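Local coordinates for mandelate racemase/muconate lactonizing protein (Paenibacillus sp., PDB 3V5C) that probably dehydrates galacturonate as a magnesium-dependent member of the enolase superfamily, here in a variant altered by one residue, at residues A[203-217]-A[228-242]. The protein carries 1 engineered substitution. Residues are numbered along the deposited sequence; the frame is centred on the assembly and turned at random.
Sequences KIMIDANNAYNLNLT and NLYWLEAAFHEDEAL. Engineered in segment 228-242: Ala234 (natural residue Glu). With MG (magnesium ion), chain E.
Ile206 and Asp207 pair in parallel with Leu232 and Glu233, joining two neighbouring strands of the enolase-type barrel; helix 214-223 links them as a beta-alpha-beta unit. The backbone evidence is a ladder: Ile206 N donates to Trp231 O, Glu233 N to Ile206 O (2.8 Å) and Ala208 N to Glu233 O. Beyond the strands, Asn210 N reaches Ala234 O, Ala234 being the engineered residue, and Tyr212 N reaches Ala235 O.

Apolar contacts lie on both sides of the sheet. Ile206 CG1 meets Leu232 CD1 at 3.8 Å, and Thr217 CG2 from the helix abuts Leu232 CD2 at 3.5 Å. On the side of Asp207 and Glu233, Met205 CG sits over the five-membered ring of the Trp231 indole, 3.5 Å from its centroid and 2° off its normal. Trp231 CG stands between its own backbone N and carbonyl carbon (chi1 80°), which sets the indole against Met205 CG. Lys203 CD similarly covers one face of the Tyr230 ring. An alanine in place of Trp231 would probably leave Met205 CG without its aromatic floor and Glu233 OE1 without the indole donor.

On the face that carries Met205 and Trp231, the carboxylates of Asp207 and Glu233 stack, their planes 23° apart; Asp207 OD2 and Glu233 OE2 lie 3.6 Å apart, a closeness that Lys170 on Asp207 and Lys168 on Glu233 probably offset. Glu233 OE1 also takes a bond from Gln283. Farther along, Glu238 and Asp261 bind the magnesium ion, Glu238 through OE2 at 2.1 Å. Trp231 NE1 donates a hydrogen bond to Glu233 OE1, on its anti lone pair, at 3.1 Å.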
ATOM      1  N   LYS A 203      -8.874  13.164   7.907  1.00 12.71           N
ATOM      2  CA  LYS A 203      -7.521  13.567   7.527  1.00 11.54           C
ATOM      3  C   LYS A 203      -7.425  13.681   6.012  1.00 12.81           C
ATOM      4  O   LYS A 203      -7.899  12.802   5.269  1.00 14.95           O
ATOM      5  CB  LYS A 203      -6.484  12.561   8.051  1.00 15.55           C
ATOM      6  CG  LYS A 203      -6.421  12.501   9.562  1.00 16.21           C
ATOM      7  CD  LYS A 203      -5.362  11.520  10.018  1.00 20.80           C
ATOM      8  CE  LYS A 203      -5.177  11.556  11.533  1.00 30.00           C
ATOM      9  NZ  LYS A 203      -6.324  10.938  12.265  1.00 30.51           N
ATOM     10  N   ILE A 204      -6.803  14.763   5.550  1.00 11.64           N
ATOM     11  CA  ILE A 204      -6.648  14.998   4.125  1.00 13.55           C
ATOM     12  C   ILE A 204      -5.174  14.926   3.766  1.00 13.59           C
ATOM     13  O   ILE A 204      -4.345  15.556   4.416  1.00 15.41           O
ATOM     14  CB  ILE A 204      -7.162  16.405   3.755  1.00 14.42           C
ATOM     15  CG1 ILE A 204      -8.648  16.522   4.092  1.00 19.35           C
ATOM     16  CG2 ILE A 204      -6.899  16.711   2.288  1.00 16.83           C
ATOM     17  CD1 ILE A 204      -9.506  15.553   3.330  1.00 17.13           C
ATOM     18  N   MET A 205      -4.851  14.139   2.744  0.51 11.94           N
ATOM     19  CA  MET A 205      -3.490  14.062   2.227  0.51 11.23           C
ATOM     20  C   MET A 205      -3.478  14.507   0.769  0.51 10.94           C
ATOM     21  O   MET A 205      -4.474  14.343   0.061  0.51 11.44           O
ATOM     22  CB  MET A 205      -2.945  12.632   2.343  0.51 11.59           C
ATOM     23  CG  MET A 205      -2.756  12.129   3.772  0.51 11.83           C
ATOM     24  SD  MET A 205      -4.294  11.736   4.636  0.51 14.98           S
ATOM     25  CE  MET A 205      -4.877  10.321   3.716  0.51 16.43           C
ATOM     26  N   ILE A 206      -2.365  15.077   0.315  1.00  8.47           N
ATOM     27  CA  ILE A 206      -2.234  15.415  -1.093  1.00  9.51           C
ATOM     28  C   ILE A 206      -1.006  14.773  -1.730  1.00 10.16           C
ATOM     29  O   ILE A 206       0.027  14.651  -1.100  1.00 12.84           O
ATOM     30  CB  ILE A 206      -2.297  16.940  -1.352  1.00 11.82           C
ATOM     31  CG1 ILE A 206      -1.128  17.679  -0.696  1.00 13.22           C
ATOM     32  CG2 ILE A 206      -3.642  17.508  -0.849  1.00 12.48           C
ATOM     33  CD1 ILE A 206      -1.130  19.199  -1.027  1.00 11.56           C
ATOM     34  N   ASP A 207      -1.136  14.363  -2.988  1.00 10.22           N
ATOM     35  CA  ASP A 207      -0.106  13.602  -3.681  1.00 10.06           C
ATOM     36  C   ASP A 207       0.059  14.241  -5.045  1.00 11.04           C
ATOM     37  O   ASP A 207      -0.869  14.199  -5.855  1.00  9.68           O
ATOM     38  CB  ASP A 207      -0.547  12.126  -3.772  1.00  9.87           C
ATOM     39  CG  ASP A 207       0.386  11.240  -4.604  1.00 11.46           C
ATOM     40  OD1 ASP A 207       1.491  11.670  -5.009  1.00 12.11           O
ATOM     41  OD2 ASP A 207       0.014  10.053  -4.810  1.00 13.82           O
ATOM     42  N   ALA A 208       1.235  14.824  -5.291  1.00 11.20           N
ATOM     43  CA  ALA A 208       1.502  15.531  -6.547  1.00 10.30           C
ATOM     44  C   ALA A 208       2.134  14.656  -7.626  1.00 10.48           C
ATOM     45  O   ALA A 208       2.295  15.100  -8.753  1.00 10.33           O
ATOM     46  CB  ALA A 208       2.374  16.763  -6.309  1.00 11.02           C
ATOM     47  N   ASN A 209       2.456  13.402  -7.297  1.00 10.87           N
ATOM     48  CA  ASN A 209       3.204  12.560  -8.221  1.00 13.22           C
ATOM     49  C   ASN A 209       4.345  13.341  -8.868  1.00 10.52           C
ATOM     50  O   ASN A 209       4.581  13.249 -10.075  1.00 10.08           O
ATOM     51  CB  ASN A 209       2.289  11.917  -9.266  1.00 10.10           C
ATOM     52  CG  ASN A 209       1.443  10.832  -8.675  1.00 14.17           C
ATOM     53  OD1 ASN A 209       0.275  11.045  -8.368  1.00 14.95           O
ATOM     54  ND2 ASN A 209       2.040   9.641  -8.478  1.00 18.34           N
ATOM     55  N   ASN A 210       5.047  14.093  -8.032  1.00 10.59           N
ATOM     56  CA  ASN A 210       6.247  14.848  -8.416  1.00 10.20           C
ATOM     57  C   ASN A 210       6.059  15.984  -9.418  1.00  9.68           C
ATOM     58  O   ASN A 210       7.030  16.483  -9.993  1.00 10.60           O
ATOM     59  CB  ASN A 210       7.337  13.895  -8.916  1.00 10.75           C
ATOM     60  CG  ASN A 210       7.898  13.030  -7.802  1.00 13.26           C
ATOM     61  OD1 ASN A 210       7.870  13.420  -6.625  1.00 11.17           O
ATOM     62  ND2 ASN A 210       8.407  11.859  -8.161  1.00 17.01           N
ATOM     63  N   ALA A 211       4.819  16.424  -9.599  1.00 10.30           N
ATOM     64  CA  ALA A 211       4.527  17.417 -10.630  1.00  9.63           C
ATOM     65  C   ALA A 211       4.785  18.855 -10.207  1.00 11.05           C
ATOM     66  O   ALA A 211       4.673  19.761 -11.026  1.00 13.70           O
ATOM     67  CB  ALA A 211       3.097  17.269 -11.106  1.00 13.17           C
ATOM     68  N   TYR A 212       5.101  19.084  -8.930  1.00 10.25           N
ATOM     69  CA  TYR A 212       5.400  20.427  -8.476  1.00  9.51           C
ATOM     70  C   TYR A 212       6.911  20.702  -8.503  1.00 11.50           C
ATOM     71  O   TYR A 212       7.698  19.817  -8.845  1.00 12.45           O
ATOM     72  CB  TYR A 212       4.865  20.623  -7.053  1.00 11.13           C
ATOM     73  CG  TYR A 212       3.347  20.713  -6.920  1.00 10.15           C
ATOM     74  CD1 TYR A 212       2.525  20.996  -8.016  1.00 13.47           C
ATOM     75  CD2 TYR A 212       2.744  20.545  -5.675  1.00 10.45           C
ATOM     76  CE1 TYR A 212       1.131  21.092  -7.859  1.00 11.05           C
ATOM     77  CE2 TYR A 212       1.380  20.635  -5.511  1.00 11.46           C
ATOM     78  CZ  TYR A 212       0.585  20.917  -6.590  1.00 10.11           C
ATOM     79  OH  TYR A 212      -0.769  21.004  -6.365  1.00 12.43           O
ATOM     80  N   ASN A 213       7.297  21.942  -8.183  1.00 11.89           N
ATOM     81  CA  ASN A 213       8.652  22.274  -7.721  1.00  9.88           C
ATOM     82  C   ASN A 213       8.455  22.950  -6.361  1.00 11.03           C
ATOM     83  O   ASN A 213       7.309  23.009  -5.856  1.00 12.43           O
ATOM     84  CB  ASN A 213       9.409  23.148  -8.742  1.00 11.21           C
ATOM     85  CG  ASN A 213       8.675  24.440  -9.078  1.00 14.01           C
ATOM     86  OD1 ASN A 213       7.782  24.880  -8.347  1.00 11.67           O
ATOM     87  ND2 ASN A 213       9.056  25.058 -10.194  1.00 13.57           N
ATOM     88  N   LEU A 214       9.521  23.423  -5.729  1.00  8.99           N
ATOM     89  CA  LEU A 214       9.394  23.879  -4.359  1.00  9.11           C
ATOM     90  C   LEU A 214       8.460  25.091  -4.249  1.00 12.34           C
ATOM     91  O   LEU A 214       7.650  25.178  -3.322  1.00 12.41           O
ATOM     92  CB  LEU A 214      10.772  24.153  -3.756  1.00  9.61           C
ATOM     93  CG  LEU A 214      10.828  24.706  -2.333  1.00  8.80           C
ATOM     94  CD1 LEU A 214      10.199  23.737  -1.325  1.00 13.81           C
ATOM     95  CD2 LEU A 214      12.298  24.995  -1.966  1.00 13.57           C
ATOM     96  N   ASN A 215       8.588  26.037  -5.179  1.00 11.45           N
ATOM     97  CA  ASN A 215       7.750  27.232  -5.121  1.00 12.73           C
ATOM     98  C   ASN A 215       6.275  26.951  -5.433  1.00 13.54           C
ATOM     99  O   ASN A 215       5.397  27.530  -4.801  1.00 12.98           O
ATOM    100  CB  ASN A 215       8.316  28.376  -5.974  1.00 12.34           C
ATOM    101  CG  ASN A 215       9.262  29.271  -5.189  1.00 12.33           C
ATOM    102  OD1 ASN A 215       9.205  29.317  -3.966  1.00 14.55           O
ATOM    103  ND2 ASN A 215      10.116  30.007  -5.889  1.00 13.16           N
ATOM    104  N   LEU A 216       5.989  26.058  -6.386  1.00 12.10           N
ATOM    105  CA  LEU A 216       4.598  25.644  -6.595  1.00 10.36           C
ATOM    106  C   LEU A 216       4.049  25.032  -5.323  1.00 12.57           C
ATOM    107  O   LEU A 216       2.898  25.272  -4.945  1.00 12.70           O
ATOM    108  CB  LEU A 216       4.474  24.636  -7.730  1.00 13.96           C
ATOM    109  CG  LEU A 216       4.426  25.225  -9.127  1.00 17.66           C
ATOM    110  CD1 LEU A 216       4.660  24.133 -10.174  1.00 17.98           C
ATOM    111  CD2 LEU A 216       3.086  25.947  -9.366  1.00 18.15           C
ATOM    112  N   THR A 217       4.882  24.225  -4.666  1.00 11.95           N
ATOM    113  CA  THR A 217       4.488  23.558  -3.436  1.00 12.25           C
ATOM    114  C   THR A 217       4.144  24.569  -2.368  1.00 11.29           C
ATOM    115  O   THR A 217       3.111  24.449  -1.716  1.00 12.24           O
ATOM    116  CB  THR A 217       5.603  22.622  -2.953  1.00 10.66           C
ATOM    117  OG1 THR A 217       5.818  21.629  -3.966  1.00 11.11           O
ATOM    118  CG2 THR A 217       5.191  21.948  -1.646  1.00 14.62           C
ATOM    119  N   ASN A 228      -6.702  21.963   7.119  1.00 23.67           N
ATOM    120  CA  ASN A 228      -5.795  21.078   7.834  1.00 28.14           C
ATOM    121  C   ASN A 228      -5.389  19.947   6.906  1.00 27.80           C
ATOM    122  O   ASN A 228      -6.225  19.153   6.482  1.00 26.64           O
ATOM    123  CB  ASN A 228      -6.423  20.564   9.131  1.00 26.99           C
ATOM    124  CG  ASN A 228      -6.741  21.686  10.110  1.00 36.72           C
ATOM    125  OD1 ASN A 228      -7.873  21.809  10.583  1.00 45.62           O
ATOM    126  ND2 ASN A 228      -5.743  22.514  10.410  1.00 36.91           N
ATOM    127  N   LEU A 229      -4.110  19.926   6.550  1.00 18.06           N
ATOM    128  CA  LEU A 229      -3.547  18.916   5.664  1.00 17.46           C
ATOM    129  C   LEU A 229      -2.674  18.020   6.516  1.00 14.10           C
ATOM    130  O   LEU A 229      -1.801  18.502   7.242  1.00 15.67           O
ATOM    131  CB  LEU A 229      -2.671  19.572   4.598  1.00 15.79           C
ATOM    132  CG  LEU A 229      -3.360  20.439   3.548  1.00 21.19           C
ATOM    133  CD1 LEU A 229      -2.299  21.061   2.672  1.00 20.90           C
ATOM    134  CD2 LEU A 229      -4.308  19.579   2.721  1.00 23.54           C
ATOM    135  N   TYR A 230      -2.892  16.717   6.411  1.00 13.24           N
ATOM    136  CA  TYR A 230      -2.151  15.762   7.215  1.00 12.99           C
ATOM    137  C   TYR A 230      -0.755  15.513   6.656  1.00 11.57           C
ATOM    138  O   TYR A 230       0.225  15.574   7.391  1.00 13.67           O
ATOM    139  CB  TYR A 230      -2.931  14.454   7.347  1.00 14.21           C
ATOM    140  CG  TYR A 230      -2.307  13.491   8.327  1.00 14.33           C
ATOM    141  CD1 TYR A 230      -2.330  13.755   9.687  1.00 17.95           C
ATOM    142  CD2 TYR A 230      -1.689  12.335   7.897  1.00 13.58           C
ATOM    143  CE1 TYR A 230      -1.746  12.891  10.586  1.00 16.82           C
ATOM    144  CE2 TYR A 230      -1.105  11.463   8.790  1.00 13.74           C
ATOM    145  CZ  TYR A 230      -1.140  11.752  10.133  1.00 15.47           C
ATOM    146  OH  TYR A 230      -0.580  10.883  11.038  1.00 17.00           O
ATOM    147  N   TRP A 231      -0.667  15.175   5.368  1.00 10.98           N
ATOM    148  CA  TRP A 231       0.644  15.122   4.729  1.00 11.88           C
ATOM    149  C   TRP A 231       0.654  15.523   3.265  1.00 10.79           C
ATOM    150  O   TRP A 231      -0.394  15.548   2.590  1.00 11.61           O
ATOM    151  CB  TRP A 231       1.306  13.756   4.931  1.00 10.74           C
ATOM    152  CG  TRP A 231       0.903  12.584   4.049  1.00 10.49           C
ATOM    153  CD1 TRP A 231       0.770  12.551   2.681  1.00  9.92           C
ATOM    154  CD2 TRP A 231       0.708  11.236   4.496  1.00  9.76           C
ATOM    155  NE1 TRP A 231       0.464  11.272   2.267  1.00 13.32           N
ATOM    156  CE2 TRP A 231       0.427  10.449   3.360  1.00 10.81           C
ATOM    157  CE3 TRP A 231       0.714  10.628   5.757  1.00 12.58           C
ATOM    158  CZ2 TRP A 231       0.135   9.071   3.447  1.00 12.40           C
ATOM    159  CZ3 TRP A 231       0.440   9.251   5.842  1.00 13.15           C
ATOM    160  CH2 TRP A 231       0.165   8.499   4.694  1.00 13.60           C
ATOM    161  N   LEU A 232       1.857  15.875   2.826  1.00 10.46           N
ATOM    162  CA  LEU A 232       2.177  16.186   1.447  1.00  9.21           C
ATOM    163  C   LEU A 232       3.101  15.114   0.903  1.00 11.04           C
ATOM    164  O   LEU A 232       4.230  14.955   1.381  1.00 10.84           O
ATOM    165  CB  LEU A 232       2.901  17.531   1.397  1.00 13.46           C
ATOM    166  CG  LEU A 232       3.608  17.893   0.090  1.00 16.04           C
ATOM    167  CD1 LEU A 232       2.598  18.166  -0.992  1.00 16.09           C
ATOM    168  CD2 LEU A 232       4.507  19.108   0.286  1.00 16.59           C
ATOM    169  N   GLU A 233       2.628  14.404  -0.109  1.00 11.63           N
ATOM    170  CA  GLU A 233       3.336  13.269  -0.686  1.00 10.00           C
ATOM    171  C   GLU A 233       3.855  13.601  -2.080  1.00 10.77           C
ATOM    172  O   GLU A 233       3.137  14.171  -2.923  1.00 10.95           O
ATOM    173  CB  GLU A 233       2.372  12.071  -0.713  1.00 10.53           C
ATOM    174  CG  GLU A 233       2.677  10.936  -1.654  1.00 12.00           C
ATOM    175  CD  GLU A 233       1.799   9.724  -1.349  1.00 13.26           C
ATOM    176  OE1 GLU A 233       1.055   9.790  -0.364  1.00 14.66           O
ATOM    177  OE2 GLU A 233       1.881   8.728  -2.087  1.00 20.99           O
ATOM    178  N   ALA A 234       5.120  13.253  -2.319  1.00  8.94           N
ATOM    179  CA  ALA A 234       5.680  13.349  -3.659  1.00 10.65           C
ATOM    180  C   ALA A 234       5.480  14.719  -4.300  1.00 11.98           C
ATOM    181  O   ALA A 234       5.050  14.810  -5.440  1.00 12.33           O
ATOM    182  CB  ALA A 234       5.121  12.247  -4.548  1.00 10.41           C
ATOM    183  N   ALA A 235       5.801  15.785  -3.569  1.00 11.26           N
ATOM    184  CA  ALA A 235       5.687  17.130  -4.128  1.00 10.85           C
ATOM    185  C   ALA A 235       6.545  17.277  -5.383  1.00 14.04           C
ATOM    186  O   ALA A 235       6.114  17.842  -6.407  1.00 11.03           O
ATOM    187  CB  ALA A 235       6.066  18.168  -3.083  1.00  9.45           C
ATOM    188  N   PHE A 236       7.750  16.729  -5.290  1.00 10.23           N
ATOM    189  CA  PHE A 236       8.746  16.739  -6.355  1.00 13.04           C
ATOM    190  C   PHE A 236       9.707  15.626  -5.986  1.00 10.41           C
ATOM    191  O   PHE A 236       9.726  15.176  -4.841  1.00 10.17           O
ATOM    192  CB  PHE A 236       9.470  18.089  -6.410  1.00 10.86           C
ATOM    193  CG  PHE A 236       9.751  18.678  -5.044  1.00  9.57           C
ATOM    194  CD1 PHE A 236       8.949  19.691  -4.516  1.00 10.02           C
ATOM    195  CD2 PHE A 236      10.795  18.186  -4.269  1.00  8.73           C
ATOM    196  CE1 PHE A 236       9.188  20.220  -3.240  1.00  8.71           C
ATOM    197  CE2 PHE A 236      11.046  18.701  -2.998  1.00 10.79           C
ATOM    198  CZ  PHE A 236      10.249  19.719  -2.473  1.00 11.32           C
ATOM    199  N   HIS A 237      10.493  15.159  -6.944  1.00  9.85           N
ATOM    200  CA  HIS A 237      11.407  14.072  -6.610  1.00 11.85           C
ATOM    201  C   HIS A 237      12.259  14.475  -5.411  1.00 11.02           C
ATOM    202  O   HIS A 237      12.814  15.571  -5.370  1.00 11.61           O
ATOM    203  CB  HIS A 237      12.280  13.680  -7.792  1.00 12.65           C
ATOM    204  CG  HIS A 237      13.104  12.464  -7.522  1.00 11.51           C
ATOM    205  ND1 HIS A 237      12.532  11.233  -7.304  1.00 13.30           N
ATOM    206  CD2 HIS A 237      14.437  12.296  -7.367  1.00 12.63           C
ATOM    207  CE1 HIS A 237      13.479  10.345  -7.056  1.00 14.14           C
ATOM    208  NE2 HIS A 237      14.644  10.962  -7.093  1.00 14.54           N
ATOM    209  N   GLU A 238      12.343  13.578  -4.432  1.00  9.95           N
ATOM    210  CA  GLU A 238      12.990  13.885  -3.169  1.00 10.51           C
ATOM    211  C   GLU A 238      14.392  14.462  -3.341  1.00 11.54           C
ATOM    212  O   GLU A 238      15.197  13.994  -4.154  1.00 12.27           O
ATOM    213  CB  GLU A 238      13.030  12.653  -2.273  1.00 10.24           C
ATOM    214  CG  GLU A 238      13.673  11.435  -2.913  1.00 13.11           C
ATOM    215  CD  GLU A 238      12.665  10.487  -3.520  1.00 12.50           C
ATOM    216  OE1 GLU A 238      12.924   9.267  -3.532  1.00 10.85           O
ATOM    217  OE2 GLU A 238      11.585  10.947  -3.974  1.00 10.90           O
ATOM    218  N   ASP A 239      14.667  15.484  -2.548  1.00 11.09           N
ATOM    219  CA  ASP A 239      15.928  16.212  -2.600  1.00 10.06           C
ATOM    220  C   ASP A 239      16.130  16.773  -1.197  1.00 11.11           C
ATOM    221  O   ASP A 239      15.257  17.461  -0.661  1.00 12.05           O
ATOM    222  CB  ASP A 239      15.771  17.315  -3.659  1.00 11.75           C
ATOM    223  CG  ASP A 239      16.982  18.242  -3.773  1.00 14.89           C
ATOM    224  OD1 ASP A 239      17.581  18.625  -2.760  1.00 13.93           O
ATOM    225  OD2 ASP A 239      17.282  18.658  -4.912  1.00 17.73           O
ATOM    226  N   GLU A 240      17.261  16.464  -0.569  1.00 10.45           N
ATOM    227  CA  GLU A 240      17.443  16.893   0.816  1.00 10.84           C
ATOM    228  C   GLU A 240      17.407  18.411   1.002  1.00 10.52           C
ATOM    229  O   GLU A 240      16.845  18.923   1.979  1.00 12.57           O
ATOM    230  CB  GLU A 240      18.744  16.328   1.420  1.00 10.81           C
ATOM    231  CG  GLU A 240      18.805  16.586   2.915  1.00 12.77           C
ATOM    232  CD  GLU A 240      20.049  16.045   3.612  1.00 16.07           C
ATOM    233  OE1 GLU A 240      21.032  15.696   2.931  1.00 18.13           O
ATOM    234  OE2 GLU A 240      20.024  15.999   4.859  1.00 18.50           O
ATOM    235  N   ALA A 241      18.049  19.125   0.091  1.00 10.97           N
ATOM    236  CA  ALA A 241      18.102  20.569   0.176  1.00 10.63           C
ATOM    237  C   ALA A 241      16.712  21.175   0.071  1.00 10.24           C
ATOM    238  O   ALA A 241      16.371  22.082   0.823  1.00 13.01           O
ATOM    239  CB  ALA A 241      19.014  21.133  -0.909  1.00 13.81           C
ATOM    240  N   LEU A 242      15.919  20.692  -0.873  1.00 11.20           N
ATOM    241  CA  LEU A 242      14.589  21.261  -1.068  1.00 11.63           C
ATOM    242  C   LEU A 242      13.680  20.961   0.115  1.00 11.40           C
ATOM    243  O   LEU A 242      12.949  21.828   0.572  1.00 12.70           O
ATOM    244  CB  LEU A 242      13.956  20.758  -2.360  1.00 12.20           C
ATOM    245  CG  LEU A 242      14.703  21.083  -3.647  1.00  9.42           C
ATOM    246  CD1 LEU A 242      13.912  20.600  -4.841  1.00 12.45           C
ATOM    247  CD2 LEU A 242      15.009  22.590  -3.761  1.00 12.53           C
TER
HETATM  248 MG    MG E 393       9.605  10.285  -4.335  1.00 11.58          MG
HETATM  249  O   HOH W   1      -6.147  16.783   7.509  1.00 18.14           O
HETATM  250  O   HOH W   2      10.083  15.956  -9.926  1.00 14.36           O
HETATM  251  O   HOH W   3      10.009  10.021  -6.445  1.00 12.94           O
HETATM  252  O   HOH W   4      10.336   8.299  -3.873  1.00 11.16           O
HETATM  253  O   HOH W   5       9.061  12.303  -4.702  1.00 10.78           O
HETATM  254  O   HOH W   6       7.656   9.477  -4.550  1.00 13.18           O